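PDB 2H56: DNA-3-methyladenine glycosidase, which belongs to the HhH-GPD superfamily of base excision DNA repair proteins and folds into a largely helical chain with one small two-stranded sheet. Local coordinates for residues V43-K48 / M155-G160; R14-D19 / A205-W210; L162-V167 / Y201-C206; L123-L128 / E138-I143; S54-I59 / E109-V114. One frame throughout, in Å; residues are numbered along the deposited sequence.

How the contacts relate
Contact 2 opens first, at strand 13-16 near the N terminus, and holds almost the whole chain in its loop. Strand 43-46 pairs with 13-16 and opens contact 1, the next loop inward. Within that loop contact 5 closes between helices 51-61 and 105-119, then contact 4 between helices 125-128 and 133-141. Contacts 4 and 5 touch where Ile143 meets His113 and Val114. Contact 1 closes at the end of helix 148-157, and contact 3 follows it in series, joining the next loop to the start of helix 202-219. Contact 2 closes on that same helix, sharing Ala205 and Cys206 with contact 3. Contacts 2 and 5 lie on opposite sides of the chain's centre, about 28 Å apart between centres.

Contact 1: residues V43-K48 / M155-G160; sequences VQLPTK and MMFSLG
At Met156, a selenomethionine, it is the backbone that meets strand 43-46: Leu45 CD1 rests 3.9 Å from Met156 O, while the Met156 side chain leads off to Thr203 and Cys206 of helix 202-219. Phe157 does most of the work. With CG anti to its carbonyl carbon (chi1 -71°), the side chain lies alongside Pro46 and points the same way, and Pro46 CD sits in the ring plane at the edge. Pro46 CG comes to 3.8 Å from Phe157 CD1. Leu45, the residue before Pro46, crosses the Phe157 side chain obliquely and brings CD1 to 4.0 Å from Phe157 CD1. The Phe157 carbonyl takes a weak but fairly straight hydrogen bond, Lys48 N to Phe157 O at 3.5 Å and 163°, and Phe157 CA makes a CA-H...O contact with Pro46 O. Where the chain leaves the helix, Ser158 O lies against the methyl Thr47 CG2 at 3.6 Å. Gly160, at positive phi (54°), turns the chain past Thr47 OG1. The contact is thus a helix C-terminus set against a strand end, joining helix 148-157, the second helix of what sequence and family mark as a helix-hairpin-helix, to the two-stranded antiparallel sheet.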
# COMPACT_ATOMS: atom_id res chain seq x y z
N VAL A 43 -10.08 -3.74 11.27
CA VAL A 43 -9.19 -2.94 10.46
C VAL A 43 -9.94 -2.40 9.26
O VAL A 43 -11.03 -2.88 8.93
CB VAL A 43 -8.03 -3.76 9.93
CG1 VAL A 43 -7.08 -4.08 11.06
CG2 VAL A 43 -8.54 -5.02 9.21
N GLN A 44 -9.31 -1.43 8.60
CA GLN A 44 -9.89 -0.77 7.47
C GLN A 44 -8.90 -0.65 6.31
O GLN A 44 -7.68 -0.76 6.49
CB GLN A 44 -10.41 0.58 7.87
CG GLN A 44 -9.45 1.46 8.66
CD GLN A 44 -10.05 2.85 8.94
OE1 GLN A 44 -9.83 3.81 8.19
NE2 GLN A 44 -10.84 2.95 10.01
N LEU A 45 -9.46 -0.47 5.12
CA LEU A 45 -8.71 -0.46 3.89
C LEU A 45 -9.21 0.67 3.04
O LEU A 45 -10.25 0.55 2.42
CB LEU A 45 -8.92 -1.76 3.15
CG LEU A 45 -8.08 -2.01 1.90
CD1 LEU A 45 -6.60 -1.85 2.20
CD2 LEU A 45 -8.39 -3.40 1.41
N PRO A 46 -8.49 1.79 3.03
CA PRO A 46 -8.90 2.87 2.13
C PRO A 46 -8.70 2.48 0.67
O PRO A 46 -7.71 1.86 0.33
CB PRO A 46 -8.01 4.04 2.52
CG PRO A 46 -6.85 3.41 3.25
CD PRO A 46 -7.30 2.14 3.83
N THR A 47 -9.69 2.79 -0.16
CA THR A 47 -9.59 2.55 -1.59
C THR A 47 -9.77 3.85 -2.33
O THR A 47 -10.86 4.46 -2.29
CB THR A 47 -10.65 1.57 -2.09
OG1 THR A 47 -10.54 0.33 -1.36
CG2 THR A 47 -10.50 1.35 -3.65
N LYS A 48 -8.70 4.24 -3.01
CA LYS A 48 -8.74 5.40 -3.89
C LYS A 48 -9.57 5.06 -5.13
O LYS A 48 -9.28 4.12 -5.84
CB LYS A 48 -7.33 5.81 -4.28
CG LYS A 48 -6.43 6.25 -3.09
CD LYS A 48 -5.97 7.73 -3.23
CE LYS A 48 -4.73 8.08 -2.37
NZ LYS A 48 -4.38 9.53 -2.48
N MSE A 155 -1.35 -1.83 -5.08
CA MSE A 155 -2.32 -2.87 -5.28
C MSE A 155 -3.26 -2.91 -4.08
O MSE A 155 -4.42 -3.39 -4.18
CB MSE A 155 -1.65 -4.25 -5.41
CG MSE A 155 -0.79 -4.47 -6.62
SE MSE A 155 -0.30 -6.35 -6.88
CE MSE A 155 -2.11 -7.15 -6.88
N MSE A 156 -2.78 -2.50 -2.92
CA MSE A 156 -3.59 -2.73 -1.73
C MSE A 156 -4.52 -1.55 -1.59
O MSE A 156 -5.73 -1.70 -1.63
CB MSE A 156 -2.75 -2.90 -0.47
CG MSE A 156 -1.96 -4.22 -0.34
SE MSE A 156 -0.94 -4.10 1.30
CE MSE A 156 0.16 -5.79 1.53
N PHE A 157 -3.92 -0.38 -1.47
CA PHE A 157 -4.57 0.83 -1.04
C PHE A 157 -5.19 1.60 -2.19
O PHE A 157 -5.76 2.68 -1.99
CB PHE A 157 -3.54 1.72 -0.34
CG PHE A 157 -3.12 1.19 0.96
CD1 PHE A 157 -4.01 1.15 2.01
CD2 PHE A 157 -1.85 0.70 1.15
CE1 PHE A 157 -3.64 0.64 3.25
CE2 PHE A 157 -1.46 0.18 2.38
CZ PHE A 157 -2.37 0.15 3.44
N SER A 158 -5.11 1.07 -3.40
CA SER A 158 -5.69 1.76 -4.52
C SER A 158 -6.49 0.84 -5.41
O SER A 158 -7.56 1.23 -5.78
CB SER A 158 -4.62 2.53 -5.27
OG SER A 158 -4.84 2.41 -6.65
N LEU A 159 -6.00 -0.34 -5.76
CA LEU A 159 -6.84 -1.38 -6.39
C LEU A 159 -7.63 -2.28 -5.42
O LEU A 159 -8.33 -3.20 -5.86
CB LEU A 159 -6.02 -2.34 -7.24
CG LEU A 159 -5.33 -1.81 -8.48
CD1 LEU A 159 -4.17 -0.95 -8.05
CD2 LEU A 159 -4.86 -3.02 -9.30
N GLY A 160 -7.48 -2.07 -4.10
CA GLY A 160 -8.21 -2.86 -3.10
C GLY A 160 -8.06 -4.38 -3.19
O GLY A 160 -8.99 -5.14 -2.83

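Contact 2: residues R14-D19 / A205-W210; sequences RYFSTD and ACLYLW
Phe16 and Leu207 form the buried part, their CB atoms directed at the opposite segment. Leu207 CD1 approaches the Phe16 ring obliquely, 4.4 Å from Phe16 CD2, so even here the touch is light. Val43 of the partner strand packs on Phe16, Leu207 and Tyr208 alike. Tyr208 has CG anti to its carbonyl carbon (chi1 -76°) and reaches across to the end of the strand, where its OH stops 3.8 Å from Phe16 O; that hydroxyl is hydrogen-bonded to Gly41 O instead. On the looser side the chain leaves the strand through what fits an ST turn, Asp19 N to Ser17 OG, though that hydroxyl is less surely placed, and exposed Thr18 merely brings CG2 to 4.3 Å from Tyr208 OH. At the strand's other end, Phe16 CZ sits 3.6 Å above the centre of the Arg14 guanidinium. The chemistry implies that strand 13-16 meets helix 202-219 directly through light apolar contact, the buried phenol satisfied by a backbone carbonyl outside both segments.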
# COMPACT_ATOMS: atom_id res chain seq x y z
N ARG A 14 -13.29 0.63 3.19
CA ARG A 14 -13.69 -0.76 3.37
C ARG A 14 -13.27 -1.33 4.74
O ARG A 14 -12.11 -1.28 5.11
CB ARG A 14 -13.05 -1.55 2.23
CG ARG A 14 -13.26 -3.05 2.35
CD ARG A 14 -13.40 -3.74 1.01
NE ARG A 14 -14.13 -5.00 1.18
CZ ARG A 14 -13.91 -6.10 0.47
NH1 ARG A 14 -12.96 -6.12 -0.50
NH2 ARG A 14 -14.63 -7.20 0.72
N TYR A 15 -14.22 -1.87 5.49
CA TYR A 15 -13.94 -2.41 6.84
C TYR A 15 -13.96 -3.93 6.93
O TYR A 15 -14.76 -4.59 6.29
CB TYR A 15 -14.94 -1.86 7.87
CG TYR A 15 -14.85 -0.37 7.98
CD1 TYR A 15 -13.99 0.22 8.87
CD2 TYR A 15 -15.61 0.44 7.16
CE1 TYR A 15 -13.89 1.59 8.95
CE2 TYR A 15 -15.53 1.81 7.23
CZ TYR A 15 -14.66 2.39 8.13
OH TYR A 15 -14.56 3.77 8.21
N PHE A 16 -13.06 -4.47 7.76
CA PHE A 16 -13.01 -5.90 8.01
C PHE A 16 -13.16 -6.14 9.50
O PHE A 16 -12.30 -5.74 10.30
CB PHE A 16 -11.68 -6.46 7.50
CG PHE A 16 -11.56 -6.44 6.01
CD1 PHE A 16 -12.14 -7.44 5.25
CD2 PHE A 16 -10.93 -5.41 5.38
CE1 PHE A 16 -12.07 -7.42 3.88
CE2 PHE A 16 -10.84 -5.37 4.01
CZ PHE A 16 -11.42 -6.37 3.25
N SER A 17 -14.25 -6.79 9.88
CA SER A 17 -14.52 -6.96 11.29
C SER A 17 -13.84 -8.24 11.74
O SER A 17 -13.35 -9.01 10.94
CB SER A 17 -16.03 -6.96 11.57
OG SER A 17 -16.48 -8.25 11.90
N THR A 18 -13.77 -8.45 13.05
CA THR A 18 -13.11 -9.63 13.57
C THR A 18 -13.88 -10.89 13.23
O THR A 18 -13.32 -11.97 13.34
CB THR A 18 -12.89 -9.53 15.10
OG1 THR A 18 -14.15 -9.48 15.78
CG2 THR A 18 -12.14 -8.26 15.41
N ASP A 19 -15.14 -10.78 12.79
CA ASP A 19 -15.87 -11.95 12.28
C ASP A 19 -16.15 -11.96 10.78
O ASP A 19 -17.00 -12.70 10.31
CB ASP A 19 -17.17 -12.14 13.04
CG ASP A 19 -18.22 -11.11 12.71
OD1 ASP A 19 -17.90 -10.04 12.15
OD2 ASP A 19 -19.40 -11.38 13.05
N ALA A 205 -4.26 -9.56 6.72
CA ALA A 205 -3.21 -9.79 7.74
C ALA A 205 -2.30 -8.58 7.86
O ALA A 205 -1.94 -8.16 8.95
CB ALA A 205 -2.38 -11.00 7.40
N CYS A 206 -1.91 -8.04 6.72
CA CYS A 206 -0.97 -6.94 6.71
C CYS A 206 -1.52 -5.72 7.42
O CYS A 206 -0.77 -4.98 8.06
CB CYS A 206 -0.57 -6.59 5.27
SG CYS A 206 0.50 -7.84 4.50
N LEU A 207 -2.82 -5.48 7.29
CA LEU A 207 -3.44 -4.42 8.04
C LEU A 207 -3.24 -4.66 9.55
O LEU A 207 -2.94 -3.74 10.30
CB LEU A 207 -4.93 -4.33 7.70
CG LEU A 207 -5.27 -3.97 6.26
CD1 LEU A 207 -6.78 -4.03 6.05
CD2 LEU A 207 -4.72 -2.61 5.94
N TYR A 208 -3.38 -5.89 10.01
CA TYR A 208 -3.19 -6.18 11.44
C TYR A 208 -1.73 -6.09 11.84
O TYR A 208 -1.40 -5.64 12.94
CB TYR A 208 -3.77 -7.54 11.81
CG TYR A 208 -5.28 -7.50 11.90
CD1 TYR A 208 -5.90 -6.91 12.99
CD2 TYR A 208 -6.07 -8.04 10.89
CE1 TYR A 208 -7.25 -6.85 13.09
CE2 TYR A 208 -7.47 -7.98 10.99
CZ TYR A 208 -8.04 -7.38 12.09
OH TYR A 208 -9.39 -7.30 12.21
N LEU A 209 -0.85 -6.49 10.94
CA LEU A 209 0.57 -6.37 11.23
C LEU A 209 0.90 -4.90 11.45
O LEU A 209 1.59 -4.54 12.42
CB LEU A 209 1.42 -7.00 10.12
CG LEU A 209 1.43 -8.55 10.08
CD1 LEU A 209 2.55 -9.10 9.22
CD2 LEU A 209 1.60 -9.12 11.47
N TRP A 210 0.37 -4.04 10.56
CA TRP A 210 0.61 -2.61 10.69
C TRP A 210 0.09 -2.07 12.01
O TRP A 210 0.72 -1.22 12.64
CB TRP A 210 -0.00 -1.83 9.53
CG TRP A 210 0.91 -1.71 8.41
CD1 TRP A 210 2.20 -1.34 8.46
CD2 TRP A 210 0.62 -1.98 7.04
NE1 TRP A 210 2.76 -1.36 7.22
CE2 TRP A 210 1.81 -1.75 6.32
CE3 TRP A 210 -0.51 -2.39 6.35
CZ2 TRP A 210 1.89 -1.91 4.94
CZ3 TRP A 210 -0.44 -2.57 4.98
CH2 TRP A 210 0.75 -2.31 4.28

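Contact 3: residues L162-V167 / Y201-C206; sequences LDVLSV and YETVAC
Two hydrogen bonds tie the loop to the start of the helix, and both end on Thr203. Thr203 N donates to Leu162 O at 2.8 Å and 154°, meeting that oxygen from above the carbonyl plane. Val164 N in turn donates to Thr203 OG1 at 3.2 Å and 141°. A chi1 of -56° sets OG1 beside the residue's own backbone N, so the acceptor for Val164 N lies next to the donor to Leu162 O; OG1 also bonds to Arg161 O. Leu162 O also receives a CA-H...O contact from Tyr201 CA, 3.2 Å away. Tyr201 holds the N-cap position of helix 202-219, so the loop between helices 148-157 and 170-180 supplies a main-chain oxygen to the first turn of this helix, where N-H groups lack acceptors within the helix itself; the helix dipole may favour that carbonyl. Packing flanks the bonds. Val164 lies alongside Thr203, pointing the same way, and Glu202 CB packs against Val164 O at 3.3 Å. Leu162 CB lies at the edge of the Tyr201 ring, 4.0 Å from Tyr201 CD1, and Leu162 CD2 reaches Val204 CG2 at 4.3 Å. Farther along, Leu165 CD1 packs on Cys206 SG at 3.8 Å. Like charges stand apart: Asp163 OD2 and Glu202 OE1 are separated by 5.8 Å, and Asp163 OD1 is salt-bridged to Arg161 NE.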
# COMPACT_ATOMS: atom_id res chain seq x y z
N LEU A 162 -6.82 -7.98 -2.11
CA LEU A 162 -6.62 -8.54 -0.77
C LEU A 162 -5.51 -9.62 -0.69
O LEU A 162 -5.22 -10.13 0.40
CB LEU A 162 -7.96 -9.07 -0.24
CG LEU A 162 -9.08 -8.02 -0.14
CD1 LEU A 162 -10.28 -8.57 0.53
CD2 LEU A 162 -8.59 -6.78 0.62
N ASP A 163 -4.88 -9.93 -1.81
CA ASP A 163 -3.92 -11.05 -1.90
C ASP A 163 -2.45 -10.59 -2.13
O ASP A 163 -1.72 -11.11 -2.98
CB ASP A 163 -4.36 -11.98 -3.02
CG ASP A 163 -4.40 -11.27 -4.40
OD1 ASP A 163 -4.48 -10.02 -4.49
OD2 ASP A 163 -4.35 -12.00 -5.40
N VAL A 164 -2.04 -9.60 -1.34
CA VAL A 164 -0.75 -8.93 -1.47
C VAL A 164 -0.02 -9.04 -0.12
O VAL A 164 -0.61 -8.84 0.93
CB VAL A 164 -1.00 -7.44 -1.82
CG1 VAL A 164 0.32 -6.64 -1.92
CG2 VAL A 164 -1.84 -7.30 -3.11
N LEU A 165 1.25 -9.39 -0.14
CA LEU A 165 2.07 -9.42 1.06
C LEU A 165 3.40 -8.69 0.77
O LEU A 165 4.27 -9.25 0.09
CB LEU A 165 2.32 -10.88 1.39
CG LEU A 165 3.14 -11.28 2.62
CD1 LEU A 165 2.38 -11.06 3.93
CD2 LEU A 165 3.52 -12.76 2.48
N SER A 166 3.57 -7.44 1.21
CA SER A 166 4.80 -6.76 0.87
C SER A 166 5.94 -7.17 1.80
O SER A 166 6.16 -6.59 2.87
CB SER A 166 4.66 -5.26 0.84
OG SER A 166 5.90 -4.72 0.41
N VAL A 167 6.70 -8.15 1.36
CA VAL A 167 7.78 -8.67 2.19
C VAL A 167 8.79 -7.59 2.57
O VAL A 167 9.40 -7.68 3.64
CB VAL A 167 8.45 -9.85 1.51
CG1 VAL A 167 9.82 -10.09 2.06
CG2 VAL A 167 7.54 -11.06 1.70
N TYR A 201 -5.85 -13.96 1.53
CA TYR A 201 -6.23 -12.67 2.08
C TYR A 201 -5.11 -12.00 2.80
O TYR A 201 -5.31 -11.32 3.81
CB TYR A 201 -7.42 -12.82 2.99
CG TYR A 201 -8.62 -13.33 2.29
CD1 TYR A 201 -9.12 -12.66 1.17
CD2 TYR A 201 -9.31 -14.45 2.73
CE1 TYR A 201 -10.26 -13.10 0.51
CE2 TYR A 201 -10.45 -14.91 2.08
CZ TYR A 201 -10.91 -14.23 0.96
OH TYR A 201 -12.02 -14.65 0.28
N GLU A 202 -3.92 -12.13 2.25
CA GLU A 202 -2.73 -11.59 2.87
C GLU A 202 -2.80 -10.10 3.22
O GLU A 202 -2.28 -9.67 4.25
CB GLU A 202 -1.50 -11.86 1.97
CG GLU A 202 -1.11 -13.37 1.82
CD GLU A 202 -1.73 -14.05 0.59
OE1 GLU A 202 -2.63 -13.47 -0.06
OE2 GLU A 202 -1.31 -15.19 0.26
N THR A 203 -3.42 -9.30 2.35
CA THR A 203 -3.53 -7.88 2.62
C THR A 203 -4.23 -7.65 3.95
O THR A 203 -3.84 -6.75 4.69
CB THR A 203 -4.30 -7.13 1.51
OG1 THR A 203 -3.69 -7.35 0.22
CG2 THR A 203 -4.31 -5.64 1.79
N VAL A 204 -5.25 -8.46 4.27
CA VAL A 204 -5.98 -8.26 5.52
C VAL A 204 -5.05 -8.50 6.75
O VAL A 204 -5.02 -7.69 7.70
CB VAL A 204 -7.26 -9.12 5.61
CG1 VAL A 204 -7.97 -8.85 6.91
CG2 VAL A 204 -8.24 -8.84 4.42
N ALA A 205 -4.26 -9.56 6.72
CA ALA A 205 -3.21 -9.79 7.74
C ALA A 205 -2.30 -8.58 7.86
O ALA A 205 -1.94 -8.16 8.95
CB ALA A 205 -2.38 -11.00 7.40
N CYS A 206 -1.91 -8.04 6.72
CA CYS A 206 -0.97 -6.94 6.71
C CYS A 206 -1.52 -5.72 7.42
O CYS A 206 -0.77 -4.98 8.06
CB CYS A 206 -0.57 -6.59 5.27
SG CYS A 206 0.50 -7.84 4.50

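Contact 4: residues L123-L128 / E138-I143; sequences LDFTEL and EKLTAI
The backbones come closest at Leu123 and Lys139, CA to CA 6.4 Å, just before the chain enters helix 125-128. Asp124 is the N-cap of that short helix: Thr126 N approaches OD1 of Asp124 from above the carboxylate plane, while the second capping bond, from Glu127 N to Asp124 OD2, is less surely placed. Leu123, with CG anti to its backbone N (chi1 -174°), sends its two methyls to different partners. Leu123 CD1 lies 3.9 Å from Lys139 CB and 4.0 Å from Leu140 CD2. These partners sit on helix 133-141, the first helix of what sequence and family mark as a helix-hairpin-helix, whose hairpin leads on into helix 148-157. Leu123 CD2 meets Ile143 CD1 at 3.7 Å, the two side chains crossing at about a right angle. From within helix 125-128, Leu128 CD2 touches Lys139 CG at 4.0 Å, so the lysine contributes the base of its chain while its end leads away. Phe125 CE1 approaches Leu140 CD2 more loosely, at 4.5 Å, and both Leu123 and Phe125 lean on Leu55 of helix 51-61.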
# COMPACT_ATOMS: atom_id res chain seq x y z
N LEU A 123 -0.80 -0.35 -19.63
CA LEU A 123 -1.34 -0.51 -18.30
C LEU A 123 -2.85 -0.23 -18.28
O LEU A 123 -3.25 0.91 -18.11
CB LEU A 123 -0.60 0.44 -17.38
CG LEU A 123 -0.90 0.34 -15.91
CD1 LEU A 123 -0.51 -1.05 -15.36
CD2 LEU A 123 -0.16 1.50 -15.25
N ASP A 124 -3.67 -1.27 -18.46
CA ASP A 124 -5.13 -1.18 -18.41
C ASP A 124 -5.68 -1.69 -17.07
O ASP A 124 -5.64 -2.90 -16.79
CB ASP A 124 -5.73 -2.01 -19.55
CG ASP A 124 -7.20 -2.38 -19.31
OD1 ASP A 124 -7.99 -1.50 -18.90
OD2 ASP A 124 -7.55 -3.57 -19.54
N PHE A 125 -6.21 -0.79 -16.24
CA PHE A 125 -6.60 -1.17 -14.88
C PHE A 125 -7.78 -2.13 -14.78
O PHE A 125 -7.86 -2.89 -13.81
CB PHE A 125 -6.85 0.08 -14.04
CG PHE A 125 -5.61 0.91 -13.81
CD1 PHE A 125 -4.57 0.41 -13.00
CD2 PHE A 125 -5.45 2.15 -14.41
CE1 PHE A 125 -3.42 1.16 -12.80
CE2 PHE A 125 -4.31 2.91 -14.20
CZ PHE A 125 -3.30 2.41 -13.40
N THR A 126 -8.67 -2.16 -15.78
CA THR A 126 -9.76 -3.14 -15.74
C THR A 126 -9.26 -4.56 -15.98
O THR A 126 -9.64 -5.45 -15.23
CB THR A 126 -10.91 -2.84 -16.73
OG1 THR A 126 -11.39 -1.50 -16.52
CG2 THR A 126 -12.05 -3.84 -16.53
N GLU A 127 -8.42 -4.78 -17.00
CA GLU A 127 -7.80 -6.10 -17.19
C GLU A 127 -7.03 -6.53 -15.94
O GLU A 127 -7.11 -7.69 -15.52
CB GLU A 127 -6.89 -6.14 -18.42
N LEU A 128 -6.32 -5.61 -15.30
CA LEU A 128 -5.59 -5.96 -14.07
C LEU A 128 -6.45 -6.45 -12.88
O LEU A 128 -6.03 -7.34 -12.15
CB LEU A 128 -4.70 -4.80 -13.65
CG LEU A 128 -3.61 -4.47 -14.67
CD1 LEU A 128 -2.76 -3.30 -14.19
CD2 LEU A 128 -2.78 -5.71 -14.94
N GLU A 138 4.31 -6.94 -12.27
CA GLU A 138 5.11 -6.75 -13.49
C GLU A 138 4.68 -5.52 -14.26
O GLU A 138 5.50 -4.69 -14.60
CB GLU A 138 5.01 -7.94 -14.43
CG GLU A 138 5.92 -9.10 -14.03
CD GLU A 138 5.39 -10.47 -14.46
OE1 GLU A 138 4.28 -10.53 -15.05
OE2 GLU A 138 6.09 -11.48 -14.22
N LYS A 139 3.39 -5.41 -14.56
CA LYS A 139 2.90 -4.29 -15.37
C LYS A 139 3.22 -2.99 -14.67
O LYS A 139 3.71 -2.08 -15.29
CB LYS A 139 1.40 -4.41 -15.66
CG LYS A 139 0.99 -5.68 -16.41
CD LYS A 139 1.36 -5.62 -17.87
CE LYS A 139 0.69 -6.73 -18.69
NZ LYS A 139 0.25 -6.24 -20.05
N LEU A 140 3.00 -2.90 -13.36
CA LEU A 140 3.31 -1.68 -12.62
C LEU A 140 4.84 -1.32 -12.50
O LEU A 140 5.21 -0.15 -12.63
CB LEU A 140 2.69 -1.76 -11.23
CG LEU A 140 1.16 -1.79 -11.11
CD1 LEU A 140 0.71 -2.14 -9.65
CD2 LEU A 140 0.56 -0.48 -11.56
N THR A 141 5.71 -2.29 -12.22
CA THR A 141 7.12 -1.98 -11.96
C THR A 141 7.93 -1.67 -13.23
O THR A 141 9.02 -1.07 -13.18
CB THR A 141 7.80 -3.09 -11.18
OG1 THR A 141 7.51 -4.34 -11.81
CG2 THR A 141 7.28 -3.13 -9.75
N ALA A 142 7.36 -2.06 -14.37
CA ALA A 142 7.79 -1.58 -15.71
C ALA A 142 7.87 -0.05 -15.82
O ALA A 142 8.61 0.46 -16.67
CB ALA A 142 6.84 -2.13 -16.81
N ILE A 143 7.12 0.67 -14.99
CA ILE A 143 7.13 2.11 -15.00
C ILE A 143 8.30 2.62 -14.16
O ILE A 143 8.45 2.21 -13.01
CB ILE A 143 5.82 2.67 -14.43
CG1 ILE A 143 4.62 2.16 -15.23
CG2 ILE A 143 5.81 4.22 -14.42
CD1 ILE A 143 3.36 2.14 -14.40

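Contact 5: residues S54-I59 / E109-V114; sequences SLVSSI and EYIRHV
Helices 51-61 and 105-119 pack as an antiparallel pair in this helical HhH-GPD protein, with the short segment axes 9.7 Å apart and 167° between their directions. Ile59 has the largest share of the seam. Its CB, aimed at the other helix, divides into two arms. CG2, anti to the backbone N, settles between Ile111 CG1 and Tyr110 CB, 3.9 Å from each, and near the plane of the Tyr110 ring at its edge. CG1, the arm anti to the carbonyl carbon, passes Tyr110 CB at 4.1 Å. The tip, Ile59 CD1, meets Val114 CG2 at 3.5 Å, the two side chains reaching toward each other end to end. The other branch of Val114 belongs to Leu55, whose CD1 is 4.1 Å from Val114 CG1. Val56 crosses Ile111 at about a right angle, Val56 CG1 to Ile111 CG1 at 4.2 Å. Beyond the seam, Ser58 OG folds back on its own helix and donates to Ser54 O at 2.7 Å, an oxygen that also accepts from Ser58 N.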
# COMPACT_ATOMS: atom_id res chain seq x y z
N SER A 54 -4.02 7.91 -8.31
CA SER A 54 -3.24 7.27 -7.26
C SER A 54 -1.79 7.09 -7.59
O SER A 54 -0.96 7.28 -6.73
CB SER A 54 -3.80 5.90 -6.96
OG SER A 54 -5.06 6.10 -6.39
N LEU A 55 -1.48 6.67 -8.82
CA LEU A 55 -0.08 6.46 -9.17
C LEU A 55 0.67 7.80 -9.13
O LEU A 55 1.79 7.89 -8.62
CB LEU A 55 0.06 5.82 -10.54
CG LEU A 55 -0.01 4.30 -10.60
CD1 LEU A 55 -0.03 3.80 -12.04
CD2 LEU A 55 1.20 3.75 -9.85
N VAL A 56 0.05 8.84 -9.66
CA VAL A 56 0.68 10.13 -9.70
C VAL A 56 0.91 10.64 -8.27
O VAL A 56 2.01 11.03 -7.92
CB VAL A 56 -0.16 11.12 -10.51
CG1 VAL A 56 0.45 12.50 -10.43
CG2 VAL A 56 -0.26 10.63 -11.95
N SER A 57 -0.14 10.62 -7.46
CA SER A 57 -0.03 10.91 -6.05
C SER A 57 1.04 10.05 -5.35
O SER A 57 1.78 10.55 -4.53
CB SER A 57 -1.38 10.68 -5.38
OG SER A 57 -1.39 11.28 -4.09
N SER A 58 1.13 8.77 -5.67
CA SER A 58 2.16 7.94 -5.07
C SER A 58 3.55 8.42 -5.43
O SER A 58 4.44 8.42 -4.58
CB SER A 58 2.00 6.48 -5.48
OG SER A 58 0.73 5.99 -5.07
N ILE A 59 3.75 8.81 -6.68
CA ILE A 59 5.05 9.38 -7.09
C ILE A 59 5.34 10.71 -6.35
O ILE A 59 6.44 10.91 -5.87
CB ILE A 59 5.12 9.53 -8.61
CG1 ILE A 59 5.25 8.13 -9.25
CG2 ILE A 59 6.27 10.42 -9.03
CD1 ILE A 59 4.52 8.02 -10.53
N GLU A 109 9.80 12.79 -14.64
CA GLU A 109 10.04 11.67 -15.53
C GLU A 109 9.13 10.47 -15.16
O GLU A 109 8.53 9.84 -16.04
CB GLU A 109 11.51 11.29 -15.51
CG GLU A 109 11.86 10.01 -16.34
CD GLU A 109 13.39 9.64 -16.39
OE1 GLU A 109 14.22 10.35 -15.76
OE2 GLU A 109 13.75 8.64 -17.09
N TYR A 110 8.99 10.17 -13.87
CA TYR A 110 8.14 9.05 -13.50
C TYR A 110 6.69 9.30 -13.87
O TYR A 110 6.03 8.43 -14.40
CB TYR A 110 8.23 8.74 -12.00
CG TYR A 110 9.62 8.56 -11.44
CD1 TYR A 110 10.68 8.09 -12.23
CD2 TYR A 110 9.89 8.86 -10.10
CE1 TYR A 110 11.95 7.92 -11.70
CE2 TYR A 110 11.17 8.70 -9.55
CZ TYR A 110 12.19 8.24 -10.35
OH TYR A 110 13.42 8.12 -9.78
N ILE A 111 6.19 10.50 -13.61
CA ILE A 111 4.80 10.83 -13.93
C ILE A 111 4.55 10.73 -15.45
O ILE A 111 3.57 10.13 -15.91
CB ILE A 111 4.43 12.25 -13.40
CG1 ILE A 111 4.35 12.20 -11.87
CG2 ILE A 111 3.09 12.75 -14.00
CD1 ILE A 111 4.60 13.53 -11.16
N ARG A 112 5.45 11.30 -16.22
CA ARG A 112 5.37 11.15 -17.67
C ARG A 112 5.34 9.69 -18.09
O ARG A 112 4.58 9.32 -18.99
CB ARG A 112 6.55 11.81 -18.37
CG ARG A 112 6.60 13.28 -18.29
CD ARG A 112 5.32 13.97 -18.70
NE ARG A 112 5.48 15.41 -18.56
CZ ARG A 112 4.52 16.31 -18.68
NH1 ARG A 112 3.26 15.93 -18.95
NH2 ARG A 112 4.82 17.61 -18.52
N HIS A 113 6.15 8.86 -17.44
CA HIS A 113 6.20 7.48 -17.83
C HIS A 113 4.87 6.81 -17.47
O HIS A 113 4.41 5.94 -18.21
CB HIS A 113 7.41 6.78 -17.19
CG HIS A 113 7.91 5.60 -17.95
ND1 HIS A 113 8.09 4.36 -17.38
CD2 HIS A 113 8.28 5.48 -19.25
CE1 HIS A 113 8.55 3.51 -18.29
NE2 HIS A 113 8.66 4.16 -19.44
N VAL A 114 4.23 7.22 -16.37
CA VAL A 114 2.91 6.67 -16.03
C VAL A 114 1.91 7.05 -17.11
O VAL A 114 1.11 6.21 -17.57
CB VAL A 114 2.42 7.22 -14.68
CG1 VAL A 114 0.92 6.91 -14.46
CG2 VAL A 114 3.29 6.67 -13.55